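Long-range contacts in platelet aggregation factor Sm-hPAF (Streptococcus mitis, PDB 4GWI), which binds fucosylated Lewis glycans through this F-type lectin domain of a toxin that probably forms pores in cholesterol-containing host membranes: residues A[32-37]-A[138-143]; A[39-44]-A[73-78]; A[94-99]-A[122-127]. The protein carries 2 engineered substitutions. All coordinates share one frame; numbering follows the deposited sequence.

Interaction 1. Residues A[32-37]-A[138-143]. With CA (calcium ion), chain F.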
loop_
_atom_site.group_PDB
_atom_site.type_symbol
_atom_site.label_atom_id
_atom_site.label_comp_id
_atom_site.label_asym_id
_atom_site.label_seq_id
_atom_site.Cartn_x
_atom_site.Cartn_y
_atom_site.Cartn_z
ATOM N N ALA A 32 -3.559 5.359 -5.409
ATOM C CA ALA A 32 -3.769 4.077 -4.742
ATOM C C ALA A 32 -4.924 4.121 -3.733
ATOM O O ALA A 32 -5.243 3.090 -3.170
ATOM C CB ALA A 32 -2.419 3.645 -3.980
ATOM N N VAL A 33 -5.527 5.311 -3.591
ATOM C CA VAL A 33 -6.734 5.385 -2.723
ATOM C C VAL A 33 -7.906 6.081 -3.451
ATOM O O VAL A 33 -8.822 6.650 -2.836
ATOM C CB VAL A 33 -6.432 6.079 -1.338
ATOM C CG1 VAL A 33 -5.502 5.127 -0.536
ATOM C CG2 VAL A 33 -5.857 7.482 -1.563
ATOM N N ASP A 34 -7.918 5.890 -4.775
ATOM C CA ASP A 34 -8.966 6.565 -5.545
ATOM C C ASP A 34 -10.155 5.655 -5.803
ATOM O O ASP A 34 -11.060 6.116 -6.591
ATOM C CB ASP A 34 -8.377 7.105 -6.889
ATOM C CG ASP A 34 -7.915 5.994 -7.818
ATOM O OD1 ASP A 34 -7.930 4.819 -7.521
ATOM O OD2 ASP A 34 -7.520 6.391 -8.974
ATOM N N GLY A 35 -10.228 4.457 -5.244
ATOM C CA GLY A 35 -11.401 3.607 -5.403
ATOM C C GLY A 35 -11.414 2.921 -6.713
ATOM O O GLY A 35 -12.501 2.386 -7.126
ATOM N N ASN A 36 -10.260 2.740 -7.371
ATOM C CA ASN A 36 -10.183 2.056 -8.661
ATOM C C ASN A 36 -9.017 1.122 -8.658
ATOM O O ASN A 36 -7.816 1.610 -8.592
ATOM C CB ASN A 36 -10.000 3.161 -9.727
ATOM C CG ASN A 36 -10.035 2.574 -11.145
ATOM O OD1 ASN A 36 -9.976 1.368 -11.338
ATOM N ND2 ASN A 36 -10.061 3.519 -12.137
ATOM N N VAL A 37 -9.238 -0.184 -8.683
ATOM C CA VAL A 37 -8.154 -1.175 -8.661
ATOM C C VAL A 37 -7.528 -1.506 -10.033
ATOM O O VAL A 37 -6.685 -2.376 -10.128
ATOM C CB VAL A 37 -8.561 -2.482 -7.961
ATOM C CG1 VAL A 37 -9.074 -2.160 -6.551
ATOM C CG2 VAL A 37 -9.690 -3.232 -8.810
ATOM N N LEU A 138 1.647 1.052 -7.006
ATOM C CA LEU A 138 0.515 0.290 -6.463
ATOM C C LEU A 138 -0.753 0.723 -7.202
ATOM O O LEU A 138 -0.990 1.962 -7.395
ATOM C CB LEU A 138 0.345 0.680 -4.963
ATOM C CG LEU A 138 1.539 0.200 -4.163
ATOM C CD1 LEU A 138 1.598 1.046 -2.845
ATOM C CD2 LEU A 138 1.333 -1.270 -3.797
ATOM N N ALA A 139 -1.567 -0.269 -7.638
ATOM C CA ALA A 139 -2.815 0.186 -8.234
ATOM C C ALA A 139 -3.845 0.625 -7.199
ATOM O O ALA A 139 -4.674 1.433 -7.424
ATOM C CB ALA A 139 -3.392 -1.053 -8.991
ATOM N N GLU A 140 -3.775 0.022 -5.992
ATOM C CA GLU A 140 -4.731 0.423 -4.917
ATOM C C GLU A 140 -4.219 -0.230 -3.620
ATOM O O GLU A 140 -3.617 -1.305 -3.653
ATOM C CB GLU A 140 -6.153 -0.179 -5.248
ATOM C CG GLU A 140 -7.241 0.535 -4.405
ATOM C CD GLU A 140 -7.652 1.940 -4.880
ATOM O OE1 GLU A 140 -7.087 2.556 -5.809
ATOM O OE2 GLU A 140 -8.540 2.522 -4.203
ATOM N N VAL A 141 -4.473 0.516 -2.521
ATOM C CA VAL A 141 -4.302 -0.115 -1.182
ATOM C C VAL A 141 -5.628 0.131 -0.457
ATOM O O VAL A 141 -6.136 1.281 -0.379
ATOM C CB VAL A 141 -3.179 0.663 -0.441
ATOM C CG1 VAL A 141 -3.095 0.113 1.002
ATOM C CG2 VAL A 141 -1.824 0.426 -1.122
ATOM N N GLU A 142 -6.196 -0.968 -0.001
ATOM C CA GLU A 142 -7.501 -0.877 0.735
ATOM C C GLU A 142 -7.248 -1.314 2.172
ATOM O O GLU A 142 -6.371 -2.180 2.421
ATOM C CB GLU A 142 -8.525 -1.863 0.111
ATOM C CG GLU A 142 -8.870 -1.384 -1.323
ATOM C CD GLU A 142 -9.796 -2.392 -2.003
ATOM O OE1 GLU A 142 -9.937 -3.575 -1.587
ATOM O OE2 GLU A 142 -10.379 -1.943 -3.056
ATOM N N VAL A 143 -7.946 -0.665 3.095
ATOM C CA VAL A 143 -7.658 -0.985 4.553
ATOM C C VAL A 143 -9.014 -1.205 5.242
ATOM O O VAL A 143 -9.964 -0.443 4.983
ATOM C CB VAL A 143 -6.999 0.232 5.196
ATOM C CG1 VAL A 143 -6.787 -0.024 6.728
ATOM C CG2 VAL A 143 -5.631 0.528 4.510
HETATM CA CA CA F . -6.194 3.116 -8.000
#

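Interaction 2. Residues A[39-44]-A[73-78]. With MG (magnesium ion), chain C; FUC (alpha-L-fucopyranose), chain B; FUC (alpha-L-fucopyranose), chain D.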
loop_
_atom_site.group_PDB
_atom_site.type_symbol
_atom_site.label_atom_id
_atom_site.label_comp_id
_atom_site.label_asym_id
_atom_site.label_seq_id
_atom_site.Cartn_x
_atom_site.Cartn_y
_atom_site.Cartn_z
ATOM N N SER A 39 -5.315 -2.107 -12.822
ATOM C CA SER A 39 -3.890 -2.210 -12.681
ATOM C C SER A 39 -3.031 -1.795 -13.865
ATOM O O SER A 39 -1.797 -1.912 -13.856
ATOM C CB SER A 39 -3.560 -3.621 -12.225
ATOM O OG SER A 39 -3.824 -4.512 -13.330
ATOM N N ASP A 40 -3.717 -1.283 -14.902
ATOM C CA ASP A 40 -2.973 -0.892 -16.106
ATOM C C ASP A 40 -2.552 0.556 -15.941
ATOM O O ASP A 40 -3.368 1.468 -15.816
ATOM C CB ASP A 40 -3.943 -0.992 -17.321
ATOM C CG ASP A 40 -3.239 -0.719 -18.666
ATOM O OD1 ASP A 40 -3.638 -1.461 -19.696
ATOM O OD2 ASP A 40 -2.385 0.127 -18.753
ATOM N N TYR A 41 -1.215 0.774 -15.952
ATOM C CA TYR A 41 -0.682 2.135 -15.695
ATOM C C TYR A 41 -1.290 3.191 -16.621
ATOM O O TYR A 41 -1.485 4.318 -16.283
ATOM C CB TYR A 41 0.876 2.123 -15.861
ATOM C CG TYR A 41 1.448 3.380 -15.249
ATOM C CD1 TYR A 41 1.733 4.507 -15.964
ATOM C CD2 TYR A 41 1.642 3.410 -13.876
ATOM C CE1 TYR A 41 2.206 5.700 -15.355
ATOM C CE2 TYR A 41 2.058 4.569 -13.214
ATOM C CZ TYR A 41 2.335 5.707 -13.939
ATOM O OH TYR A 41 2.752 6.858 -13.324
ATOM N N GLY A 42 -1.577 2.738 -17.868
ATOM C CA GLY A 42 -2.121 3.684 -18.888
ATOM C C GLY A 42 -3.546 4.151 -18.600
ATOM O O GLY A 42 -4.036 5.115 -19.268
ATOM N N HIS A 43 -4.243 3.502 -17.641
ATOM C CA HIS A 43 -5.558 3.921 -17.217
ATOM C C HIS A 43 -5.575 4.887 -16.000
ATOM O O HIS A 43 -6.627 5.293 -15.495
ATOM C CB HIS A 43 -6.415 2.700 -16.940
ATOM C CG HIS A 43 -6.560 1.792 -18.134
ATOM N ND1 HIS A 43 -7.174 0.600 -17.992
ATOM C CD2 HIS A 43 -6.222 1.939 -19.464
ATOM C CE1 HIS A 43 -7.148 -0.075 -19.214
ATOM N NE2 HIS A 43 -6.594 0.771 -20.116
ATOM N N HIS A 44 -4.315 5.274 -15.590
ATOM C CA HIS A 44 -4.130 6.423 -14.666
ATOM C C HIS A 44 -4.493 6.171 -13.213
ATOM O O HIS A 44 -4.710 7.158 -12.508
ATOM C CB HIS A 44 -4.871 7.706 -15.153
ATOM C CG HIS A 44 -4.546 8.068 -16.576
ATOM N ND1 HIS A 44 -3.296 8.263 -16.981
ATOM C CD2 HIS A 44 -5.388 8.334 -17.668
ATOM C CE1 HIS A 44 -3.302 8.650 -18.303
ATOM N NE2 HIS A 44 -4.571 8.695 -18.717
ATOM N N TYR A 73 -3.021 -4.043 -4.262
ATOM C CA TYR A 73 -3.268 -4.456 -5.676
ATOM C C TYR A 73 -2.120 -3.975 -6.483
ATOM O O TYR A 73 -1.802 -2.766 -6.484
ATOM C CB TYR A 73 -4.551 -3.810 -6.187
ATOM C CG TYR A 73 -5.815 -4.241 -5.474
ATOM C CD1 TYR A 73 -6.685 -5.112 -6.128
ATOM C CD2 TYR A 73 -6.134 -3.791 -4.172
ATOM C CE1 TYR A 73 -7.850 -5.492 -5.492
ATOM C CE2 TYR A 73 -7.305 -4.199 -3.525
ATOM C CZ TYR A 73 -8.137 -5.052 -4.222
ATOM O OH TYR A 73 -9.329 -5.404 -3.646
ATOM N N ASN A 74 -1.430 -4.904 -7.141
ATOM C CA ASN A 74 -0.204 -4.605 -7.863
ATOM C C ASN A 74 -0.456 -3.971 -9.226
ATOM O O ASN A 74 -1.550 -4.119 -9.758
ATOM C CB ASN A 74 0.618 -5.924 -8.040
ATOM C CG ASN A 74 2.080 -5.672 -8.278
ATOM O OD1 ASN A 74 2.575 -4.543 -8.340
ATOM N ND2 ASN A 74 2.809 -6.791 -8.501
ATOM N N ARG A 75 0.570 -3.300 -9.770
ATOM C CA ARG A 75 0.520 -2.946 -11.210
ATOM C C ARG A 75 0.490 -4.225 -12.036
ATOM O O ARG A 75 1.166 -5.194 -11.691
ATOM C CB ARG A 75 1.755 -2.137 -11.491
ATOM C CG ARG A 75 1.744 -1.659 -12.949
ATOM C CD ARG A 75 2.985 -0.816 -13.212
ATOM N NE ARG A 75 3.004 -0.441 -14.655
ATOM C CZ ARG A 75 3.961 0.299 -15.239
ATOM N NH1 ARG A 75 5.005 0.828 -14.541
ATOM N NH2 ARG A 75 3.820 0.541 -16.575
ATOM N N GLY A 76 -0.238 -4.130 -13.145
ATOM C CA GLY A 76 -0.442 -5.364 -14.016
ATOM C C GLY A 76 0.125 -5.305 -15.426
ATOM O O GLY A 76 0.260 -6.344 -16.046
ATOM N N ASP A 77 0.395 -4.134 -15.956
ATOM C CA ASP A 77 0.816 -4.017 -17.369
ATOM C C ASP A 77 2.338 -3.961 -17.429
ATOM O O ASP A 77 3.051 -3.752 -16.395
ATOM C CB ASP A 77 0.263 -2.732 -18.029
ATOM C CG ASP A 77 0.912 -1.460 -17.449
ATOM O OD1 ASP A 77 1.650 -0.702 -18.181
ATOM O OD2 ASP A 77 0.725 -1.256 -16.199
ATOM N N GLY A 78 2.886 -4.172 -18.644
ATOM C CA GLY A 78 4.322 -3.854 -18.893
ATOM C C GLY A 78 5.365 -4.909 -18.387
ATOM O O GLY A 78 6.557 -4.652 -18.450
HETATM MG MG MG C . -6.464 0.439 -22.253
HETATM C C1 FUC B . 6.759 1.062 -18.454
HETATM C C2 FUC B . 8.000 0.778 -17.628
HETATM C C3 FUC B . 8.714 2.046 -17.270
HETATM C C4 FUC B . 7.753 2.923 -16.496
HETATM C C5 FUC B . 6.550 3.151 -17.386
HETATM C C6 FUC B . 5.525 4.049 -16.734
HETATM O O2 FUC B . 8.866 -0.060 -18.376
HETATM O O3 FUC B . 9.808 1.736 -16.507
HETATM O O4 FUC B . 7.412 2.267 -15.304
HETATM O O5 FUC B . 5.939 1.944 -17.735
HETATM C C1 FUC D . 2.695 5.831 -21.580
HETATM C C2 FUC D . 1.801 5.518 -22.776
HETATM C C3 FUC D . 1.862 4.038 -23.114
HETATM C C4 FUC D . 1.593 3.197 -21.879
HETATM C C5 FUC D . 2.589 3.603 -20.824
HETATM C C6 FUC D . 2.407 2.706 -19.625
HETATM O O2 FUC D . 2.254 6.236 -23.920
HETATM O O3 FUC D . 0.948 3.720 -24.134
HETATM O O4 FUC D . 0.296 3.433 -21.400
HETATM O O5 FUC D . 2.342 4.953 -20.510
HETATM O O HOH W 1 -4.779 -0.695 -22.037
HETATM O O HOH W 2 -8.266 1.503 -22.583
HETATM O O HOH W 3 -5.395 2.098 -22.505
HETATM O O HOH W 4 -7.610 -1.281 -22.034
HETATM O O HOH W 5 -6.391 0.043 -24.324
#

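Interaction 3. Residues A[94-99]-A[122-127]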
loop_
_atom_site.group_PDB
_atom_site.type_symbol
_atom_site.label_atom_id
_atom_site.label_comp_id
_atom_site.label_asym_id
_atom_site.label_seq_id
_atom_site.Cartn_x
_atom_site.Cartn_y
_atom_site.Cartn_z
ATOM N N GLU A 94 -0.170 7.299 15.880
ATOM C CA GLU A 94 -0.315 8.712 15.603
ATOM C C GLU A 94 0.942 9.498 15.700
ATOM O O GLU A 94 1.141 10.537 15.078
ATOM C CB GLU A 94 -1.426 9.288 16.534
ATOM C CG GLU A 94 -1.715 10.770 16.230
ATOM C CD GLU A 94 -1.059 11.771 17.180
ATOM O OE1 GLU A 94 -0.018 11.458 17.850
ATOM O OE2 GLU A 94 -1.607 12.910 17.234
ATOM N N ALA A 95 1.879 8.997 16.517
ATOM C CA ALA A 95 3.192 9.567 16.708
ATOM C C ALA A 95 4.209 9.047 15.720
ATOM O O ALA A 95 5.439 9.292 15.739
ATOM C CB ALA A 95 3.676 9.182 18.151
ATOM N N LYS A 96 3.689 8.277 14.710
ATOM C CA LYS A 96 4.535 7.716 13.610
ATOM C C LYS A 96 5.560 6.665 14.044
ATOM O O LYS A 96 6.557 6.390 13.376
ATOM C CB LYS A 96 5.140 8.826 12.748
ATOM C CG LYS A 96 4.019 9.593 12.052
ATOM C CD LYS A 96 4.575 10.355 10.827
ATOM C CE LYS A 96 3.697 11.557 10.527
ATOM N NZ LYS A 96 4.163 12.111 9.216
ATOM N N GLN A 97 5.269 6.015 15.202
ATOM C CA GLN A 97 6.057 4.870 15.605
ATOM C C GLN A 97 5.449 3.614 15.047
ATOM O O GLN A 97 4.213 3.455 15.041
ATOM C CB GLN A 97 5.946 4.728 17.170
ATOM C CG GLN A 97 6.498 5.978 17.865
ATOM C CD GLN A 97 6.330 5.822 19.395
ATOM O OE1 GLN A 97 5.208 5.707 19.864
ATOM N NE2 GLN A 97 7.490 5.834 20.160
ATOM N N GLU A 98 6.315 2.636 14.754
ATOM C CA GLU A 98 5.833 1.334 14.258
ATOM C C GLU A 98 5.077 0.544 15.297
ATOM O O GLU A 98 5.561 0.353 16.472
ATOM C CB GLU A 98 7.056 0.563 13.806
ATOM C CG GLU A 98 6.795 -0.822 13.381
ATOM C CD GLU A 98 8.153 -1.596 13.076
ATOM O OE1 GLU A 98 9.080 -1.000 12.564
ATOM O OE2 GLU A 98 8.194 -2.784 13.383
ATOM N N VAL A 99 3.871 0.094 14.960
ATOM C CA VAL A 99 3.158 -0.840 15.816
ATOM C C VAL A 99 3.014 -2.230 15.208
ATOM O O VAL A 99 2.682 -3.197 15.954
ATOM C CB VAL A 99 1.786 -0.305 16.267
ATOM C CG1 VAL A 99 1.872 1.058 16.980
ATOM C CG2 VAL A 99 0.820 -0.095 15.114
ATOM N N ALA A 122 -3.763 1.827 14.667
ATOM C CA ALA A 122 -2.791 2.542 13.894
ATOM C C ALA A 122 -3.447 3.674 13.161
ATOM O O ALA A 122 -4.650 3.560 12.848
ATOM C CB ALA A 122 -2.215 1.585 12.865
ATOM N N ARG A 123 -2.650 4.689 12.872
ATOM C CA ARG A 123 -3.172 5.806 12.076
ATOM C C ARG A 123 -2.616 5.763 10.662
ATOM O O ARG A 123 -3.315 6.272 9.707
ATOM C CB ARG A 123 -2.825 7.139 12.748
ATOM C CG ARG A 123 -3.358 8.331 11.892
ATOM C CD ARG A 123 -3.403 9.611 12.634
ATOM N NE ARG A 123 -3.510 10.723 11.623
ATOM C CZ ARG A 123 -3.671 11.991 11.945
ATOM N NH1 ARG A 123 -3.865 12.342 13.264
ATOM N NH2 ARG A 123 -3.633 12.880 10.946
ATOM N N TYR A 124 -1.423 5.253 10.437
ATOM C CA TYR A 124 -0.794 5.259 9.089
ATOM C C TYR A 124 -0.563 3.867 8.623
ATOM O O TYR A 124 -0.183 2.946 9.414
ATOM C CB TYR A 124 0.549 6.011 9.127
ATOM C CG TYR A 124 0.460 7.466 9.559
ATOM C CD1 TYR A 124 0.501 7.811 10.958
ATOM C CD2 TYR A 124 0.195 8.489 8.643
ATOM C CE1 TYR A 124 0.407 9.121 11.388
ATOM C CE2 TYR A 124 0.160 9.835 9.058
ATOM C CZ TYR A 124 0.282 10.148 10.412
ATOM O OH TYR A 124 0.092 11.454 10.823
ATOM N N VAL A 125 -0.685 3.628 7.278
ATOM C CA VAL A 125 -0.364 2.347 6.665
ATOM C C VAL A 125 0.723 2.642 5.635
ATOM O O VAL A 125 0.490 3.582 4.776
ATOM C CB VAL A 125 -1.601 1.720 5.991
ATOM C CG1 VAL A 125 -1.167 0.407 5.278
ATOM C CG2 VAL A 125 -2.689 1.475 7.036
ATOM N N LYS A 126 1.840 1.944 5.682
ATOM C CA LYS A 126 2.940 2.287 4.768
ATOM C C LYS A 126 3.373 1.009 4.049
ATOM O O LYS A 126 3.369 -0.071 4.642
ATOM C CB LYS A 126 4.044 2.885 5.653
ATOM C CG LYS A 126 5.195 3.411 4.939
ATOM C CD LYS A 126 6.010 4.230 6.025
ATOM C CE LYS A 126 7.111 4.825 5.172
ATOM N NZ LYS A 126 8.223 5.010 6.126
ATOM N N VAL A 127 3.775 1.152 2.774
ATOM C CA VAL A 127 4.374 0.040 2.005
ATOM C C VAL A 127 5.790 0.551 1.765
ATOM O O VAL A 127 5.986 1.621 1.216
ATOM C CB VAL A 127 3.624 -0.243 0.674
ATOM C CG1 VAL A 127 4.368 -1.337 -0.141
ATOM C CG2 VAL A 127 2.161 -0.587 0.994
HETATM O O HOH W 6 -0.473 11.917 13.377
#

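Interaction 1. Residues A[32-37]-A[138-143]
Glu140 reaches out of strand 138-145 into the curl of loop 32-37, and its carboxylate lies nearly coplanar with that of Asp34, the two planes 27° apart and the side chains crossing obliquely. What brings these two acids together is the calcium ion: Glu140 OE1 binds it at 2.4 Å and Asp34 OD1 at 2.5 Å. Glu140 starts with CG anti to its backbone N (chi1 -164°) and then bends at chi2, which turns its end into the loop. Asp34 holds CG in the crowded position between backbone N and carbonyl carbon, so that OD1 faces the metal.

Two backbone carbonyls, Asn36 O and Ala139 O, each 2.3 Å from the calcium, add one ligand from either segment; Arg31 O and Ser45, through both O and OG, complete the seven oxygens. The second oxygen of Glu140 is put to separate use. Gly35 N donates to Glu140 OE2 over 2.8 Å, coming from above the carboxylate plane, while Asn36 N makes only a weak bond to Asp34 OD1.

Beside the metal, Val141 N gives a straight hydrogen bond (2.8 Å, 166°) to Ala32 O in the carbonyl plane. On the flank, Val37 CG1 packs across Glu140 CB at about a right angle, and Ala32 CB rests against Leu138 CB and Val141 CG2, with Trp57 nearby. Ala139 and Glu140 both face Tyr73, a classic beta bulge that places a carbonyl and the next side chain at the same ion.

This is the calcium site of the F-type lectin fold. Two carboxylates brought this close would be expected to repel without the cation, so calcium probably holds loop 32-37 against the strand by charge as well as by coordination.

Interaction 2. Residues A[39-44]-A[73-78]
This is a loop-to-loop contact in the glycan pocket of the F-type lectin domain, where the loop carrying 39-44 meets the turn that follows strand 64-74. Its centre is a salt bridge within the turn: Arg75, extended from CG to NE, grips Asp77 side-on, NE to OD2 at 2.9 Å and NH2 to OD1 at 3.0 Å, both oxygens lying close to the guanidinium plane.

Loop 39-44 fastens onto the same acid. Tyr41 N donates to Asp77 OD2 over 2.8 Å, from well above the carboxylate plane, so that this oxygen accepts two bonds. Gly76 N returns one to Ser39 O, above the carbonyl plane. Tyr41 CG sits over the centre of one guanidinium face, with ring and guanidinium planes 39° apart, and its hydroxyl is tied to His25 O.

With Arg75 held flat in this way, NH1 donates to O4 and NH2 to the ring oxygen O5 of the chain B fucose, while C6 of that sugar lies over one face of the Tyr41 ring; His48 and Arg83 also bind fucose. The fucose of chain D comes close to Gly42 and Asp77.

Asp40 forms an Asx turn, its OD2 taking Gly42 N through the anti lone pair. Its carboxylate stacks on that of Asp77, 11° from parallel, a like-charge approach that the nearby Arg75 may ease. Asp40 OD1 accepts from a water of the magnesium ion bound by His43 NE2. At the sugar, Arg75 NH2 reaches O5 of the chain B fucose at 2.8 Å, along a nearly straight 170° bond.

Interaction 3. Residues A[94-99]-A[122-127]
The loop 94-99 comes nearest the other segment at its start, where the CA atoms of Glu94 and Arg123 are 5.4 Å apart and the chain turns a corner at Arg123. Tyr124 lies between two long side chains. CG of Arg123 sits over one ring face, 3.9 Å above its plane, and CD of Lys96 over the opposite one, each offset toward the rim. Further along, Lys96 CE stands 3.6 Å from Tyr124 OH.

Arg123 and Tyr124 both face Leu92 in a classic beta bulge of the five-stranded antiparallel sheet of this F-type lectin beta-sandwich. That brings two successive side chains to the same loop, which links strands 87-92 and 98-104.

Glu94 and Arg123 run side by side, pointing the same way; their nearest side-chain approach is Glu94 CG to Arg123 NH1, 4.0 Å, and the charged ends are not in contact. The charged partner of the arginine is Asp60, whose OD1 takes NE in a salt bridge. At the far end of the loop, Val99 CG2 meets Ala122 CB at 4.1 Å. One water joins the segments, donating to Glu94 O and hydrogen-bonded to Tyr124 OH, 2.7 Å from each oxygen.

How the interactions relate
All three contacts belong to one F-type lectin domain. Interactions 1 and 2 are neighbours, their centres about 11 Å apart, and meet through adjacent strands 138-145 and 64-74 of one sheet: Ala139 N probably donates to Tyr73 O, and Val37 packs on the Tyr73 ring. The calcium site thus adjoins the glycan pocket, consistent with the metal steadying its loops. Interaction 3 lies mainly on the five-stranded sheet, about 18 Å from interaction 1 and about 27 Å from interaction 2 between centres; Val143 against Val125 links it to interaction 1 through the core. Along the chain, interaction 1 encloses the other two, which follow in series, so it joins early and late parts of the domain.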